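Local structure of peptidase M28 (Shewanella amazonensis SB2B, 3IIB) at residues E320-Y325 with E436-P441. The protein binds two zinc ions and probably acts as a metallopeptidase of family M28, with carboxypeptidase or dipeptidase activity. Sequence-based numbering, arbitrary orientation.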
ATOM      1  N   GLU A 320     -36.017  26.213  -8.577  1.00  8.36           N
ATOM      2  CA  GLU A 320     -36.525  24.857  -8.563  1.00  5.69           C
ATOM      3  C   GLU A 320     -36.405  24.188  -7.187  1.00  6.32           C
ATOM      4  O   GLU A 320     -36.936  23.093  -6.982  1.00  6.25           O
ATOM      5  CB  GLU A 320     -35.754  24.028  -9.590  1.00  9.25           C
ATOM      6  CG  GLU A 320     -36.461  22.782 -10.039  1.00  6.96           C
ATOM      7  CD  GLU A 320     -35.575  21.862 -10.896  1.00 14.15           C
ATOM      8  OE1 GLU A 320     -34.345  21.799 -10.654  1.00  8.07           O
ATOM      9  OE2 GLU A 320     -36.116  21.125 -11.765  1.00 15.46           O
ATOM     10  N   LEU A 321     -35.668  24.799  -6.263  1.00  6.97           N
ATOM     11  CA  LEU A 321     -35.369  24.125  -4.972  1.00  5.70           C
ATOM     12  C   LEU A 321     -36.606  23.849  -4.139  1.00  5.29           C
ATOM     13  O   LEU A 321     -36.665  22.889  -3.369  1.00  4.66           O
ATOM     14  CB  LEU A 321     -34.389  24.957  -4.138  1.00  7.21           C
ATOM     15  CG  LEU A 321     -32.963  25.021  -4.732  1.00  7.44           C
ATOM     16  CD1 LEU A 321     -31.985  25.722  -3.798  1.00  8.04           C
ATOM     17  CD2 LEU A 321     -32.394  23.660  -5.141  1.00  7.62           C
ATOM     18  N   GLU A 322     -37.597  24.727  -4.245  1.00  8.10           N
ATOM     19  CA  GLU A 322     -38.808  24.514  -3.490  1.00  8.57           C
ATOM     20  C   GLU A 322     -39.470  23.209  -3.891  1.00  7.26           C
ATOM     21  O   GLU A 322     -40.135  22.581  -3.072  1.00  7.40           O
ATOM     22  CB  GLU A 322     -39.775  25.674  -3.730  1.00 10.75           C
ATOM     23  CG  GLU A 322     -40.901  25.734  -2.767  1.00 24.72           C
ATOM     24  CD  GLU A 322     -41.526  27.122  -2.767  1.00 42.07           C
ATOM     25  OE1 GLU A 322     -42.416  27.364  -3.621  1.00 48.51           O
ATOM     26  OE2 GLU A 322     -41.169  27.933  -1.882  1.00 42.16           O
ATOM     27  N   LYS A 323     -39.302  22.812  -5.148  1.00  7.73           N
ATOM     28  CA  LYS A 323     -39.831  21.543  -5.647  0.50  6.84           C
ATOM     29  C   LYS A 323     -38.896  20.331  -5.465  1.00  4.96           C
ATOM     30  O   LYS A 323     -39.224  19.238  -5.895  1.00  6.43           O
ATOM     31  CB  LYS A 323     -40.228  21.700  -7.117  0.50  8.17           C
ATOM     32  CG  LYS A 323     -41.537  22.481  -7.325  0.50  9.17           C
ATOM     33  CD  LYS A 323     -42.746  21.650  -6.898  0.50 16.71           C
ATOM     34  CE  LYS A 323     -44.057  22.372  -7.175  0.50 21.46           C
ATOM     35  NZ  LYS A 323     -45.245  21.507  -6.919  0.50 14.90           N
ATOM     36  N   HIS A 324     -37.723  20.518  -4.856  1.00  5.13           N
ATOM     37  CA  HIS A 324     -36.851  19.406  -4.473  1.00  3.87           C
ATOM     38  C   HIS A 324     -37.425  18.780  -3.223  1.00  5.08           C
ATOM     39  O   HIS A 324     -37.490  19.415  -2.179  1.00  7.97           O
ATOM     40  CB  HIS A 324     -35.418  19.853  -4.225  1.00  3.78           C
ATOM     41  CG  HIS A 324     -34.644  20.040  -5.476  1.00  3.72           C
ATOM     42  ND1 HIS A 324     -35.059  20.896  -6.476  1.00  5.34           N
ATOM     43  CD2 HIS A 324     -33.519  19.439  -5.931  1.00  7.40           C
ATOM     44  CE1 HIS A 324     -34.200  20.837  -7.475  1.00  9.27           C
ATOM     45  NE2 HIS A 324     -33.265  19.949  -7.180  1.00 10.70           N
ATOM     46  N   TYR A 325     -37.936  17.577  -3.342  1.00  2.71           N
ATOM     47  CA  TYR A 325     -38.588  16.931  -2.216  1.00  2.11           C
ATOM     48  C   TYR A 325     -37.551  16.567  -1.139  1.00  5.12           C
ATOM     49  O   TYR A 325     -37.730  16.875   0.038  1.00  4.14           O
ATOM     50  CB  TYR A 325     -39.337  15.709  -2.724  1.00  5.51           C
ATOM     51  CG  TYR A 325     -40.117  14.978  -1.654  1.00  5.05           C
ATOM     52  CD1 TYR A 325     -41.185  15.586  -0.989  1.00  5.04           C
ATOM     53  CD2 TYR A 325     -39.812  13.667  -1.343  1.00  2.89           C
ATOM     54  CE1 TYR A 325     -41.900  14.888  -0.006  1.00  6.62           C
ATOM     55  CE2 TYR A 325     -40.513  12.978  -0.334  1.00  2.97           C
ATOM     56  CZ  TYR A 325     -41.551  13.585   0.279  1.00  2.00           C
ATOM     57  OH  TYR A 325     -42.205  12.872   1.262  1.00  4.73           O
ATOM     58  N   GLU A 436     -45.246  15.163   4.214  1.00  3.77           N
ATOM     59  CA  GLU A 436     -44.803  16.534   4.063  1.00  4.09           C
ATOM     60  C   GLU A 436     -43.501  16.710   4.809  1.00  4.35           C
ATOM     61  O   GLU A 436     -43.464  16.574   6.018  1.00  4.43           O
ATOM     62  CB  GLU A 436     -45.883  17.524   4.550  1.00  3.41           C
ATOM     63  CG  GLU A 436     -45.403  18.948   4.545  1.00  6.02           C
ATOM     64  CD  GLU A 436     -44.965  19.379   3.158  1.00  6.35           C
ATOM     65  OE1 GLU A 436     -45.820  19.374   2.258  1.00  9.30           O
ATOM     66  OE2 GLU A 436     -43.770  19.718   2.991  1.00  6.53           O
ATOM     67  N   LEU A 437     -42.430  17.032   4.092  1.00  6.75           N
ATOM     68  CA  LEU A 437     -41.099  17.105   4.690  1.00  4.71           C
ATOM     69  C   LEU A 437     -40.669  18.505   5.174  1.00  6.43           C
ATOM     70  O   LEU A 437     -39.650  18.650   5.854  1.00  4.75           O
ATOM     71  CB  LEU A 437     -40.042  16.530   3.735  1.00  3.84           C
ATOM     72  CG  LEU A 437     -40.221  15.088   3.239  1.00  4.28           C
ATOM     73  CD1 LEU A 437     -38.962  14.737   2.409  1.00  2.58           C
ATOM     74  CD2 LEU A 437     -40.447  14.114   4.439  1.00  2.10           C
ATOM     75  N   ARG A 438     -41.458  19.513   4.852  1.00  4.89           N
ATOM     76  CA  ARG A 438     -41.121  20.883   5.141  1.00  5.23           C
ATOM     77  C   ARG A 438     -42.162  21.449   6.144  1.00  7.32           C
ATOM     78  O   ARG A 438     -43.284  20.920   6.278  1.00  8.11           O
ATOM     79  CB  ARG A 438     -41.117  21.673   3.832  1.00  7.80           C
ATOM     80  CG  ARG A 438     -40.054  21.252   2.855  1.00  4.90           C
ATOM     81  CD  ARG A 438     -40.144  22.074   1.632  1.00  8.45           C
ATOM     82  NE  ARG A 438     -39.156  21.649   0.637  1.00  6.44           N
ATOM     83  CZ  ARG A 438     -38.359  22.472  -0.036  1.00  3.76           C
ATOM     84  NH1 ARG A 438     -38.451  23.776   0.140  1.00  5.21           N
ATOM     85  NH2 ARG A 438     -37.461  21.992  -0.875  1.00  4.84           N
ATOM     86  N   PRO A 439     -41.811  22.522   6.848  1.00  4.58           N
ATOM     87  CA  PRO A 439     -40.540  23.195   6.865  1.00  8.04           C
ATOM     88  C   PRO A 439     -39.523  22.504   7.750  1.00  8.35           C
ATOM     89  O   PRO A 439     -39.882  21.839   8.727  1.00  6.53           O
ATOM     90  CB  PRO A 439     -40.895  24.551   7.471  1.00 10.64           C
ATOM     91  CG  PRO A 439     -41.934  24.222   8.481  1.00 11.31           C
ATOM     92  CD  PRO A 439     -42.748  23.127   7.816  1.00  9.71           C
ATOM     93  N   LEU A 440     -38.239  22.681   7.434  1.00  9.87           N
ATOM     94  CA  LEU A 440     -37.167  22.169   8.278  1.00  9.07           C
ATOM     95  C   LEU A 440     -37.118  22.958   9.570  1.00 10.79           C
ATOM     96  O   LEU A 440     -37.213  24.188   9.539  1.00 12.43           O
ATOM     97  CB  LEU A 440     -35.810  22.324   7.578  1.00 10.45           C
ATOM     98  CG  LEU A 440     -35.653  21.621   6.240  1.00  7.69           C
ATOM     99  CD1 LEU A 440     -34.163  21.666   5.709  1.00  2.87           C
ATOM    100  CD2 LEU A 440     -36.158  20.208   6.358  1.00  4.95           C
ATOM    101  N   PRO A 441     -36.941  22.277  10.712  1.00 11.92           N
ATOM    102  CA  PRO A 441     -36.758  22.994  11.974  1.00 12.59           C
ATOM    103  C   PRO A 441     -35.385  23.699  12.014  1.00 18.26           C
ATOM    104  O   PRO A 441     -34.462  23.305  11.282  1.00 13.96           O
ATOM    105  CB  PRO A 441     -36.834  21.887  13.020  1.00 14.24           C
ATOM    106  CG  PRO A 441     -36.362  20.667  12.299  1.00 13.29           C
ATOM    107  CD  PRO A 441     -36.741  20.830  10.862  1.00 12.35           C
TER
HETATM  108  O   HOH W   1     -39.783  18.888   0.336  1.00  4.83           O
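R438 places its CG anti to its own carbonyl carbon (chi1 -65°) and runs extended from CG to NE, which brings NE up beside the turn at L321-H324, while Y325, with CG anti to the backbone N, lays its ring against L437. One arginine can serve several backbone carbonyls at once, and here NH2 of R438 serves two. R438 NH2 donates to H324 O at 2.9 Å, the donor lying in the carbonyl plane, and more weakly to L321 O at 2.8 Å, where the N-H...O angle is only 130°. E322 O sits over the centre of one guanidinium face, 3.4 Å above the plane. NE extends the grip through a water in the guanidinium plane, which accepts from NE and donates to Y325 O. In the fold, the turn leads into strand 324-329, which pairs in parallel with strand 247-257 in the M28 domain; the partner is the loop that follows helix 413-432. The contact lies away from the two-zinc site. An alanine at R438 would probably leave H324 O without this donor, L321 O with its bond from H324 N within the turn, and the water without its NE partner. Beside the polar set, L437 crosses Y325 at about a right angle, and its CD1 makes a CH-pi contact 3.6 Å from the ring centroid. CG of L437 meets the phenol end, 3.6 Å from Y325 OH, a hydroxyl hydrogen-bonded to V435 O. E436 OE2 accepts the backbone N-H of R438, with 3.0 Å between OE2 and N, through its anti lone pair.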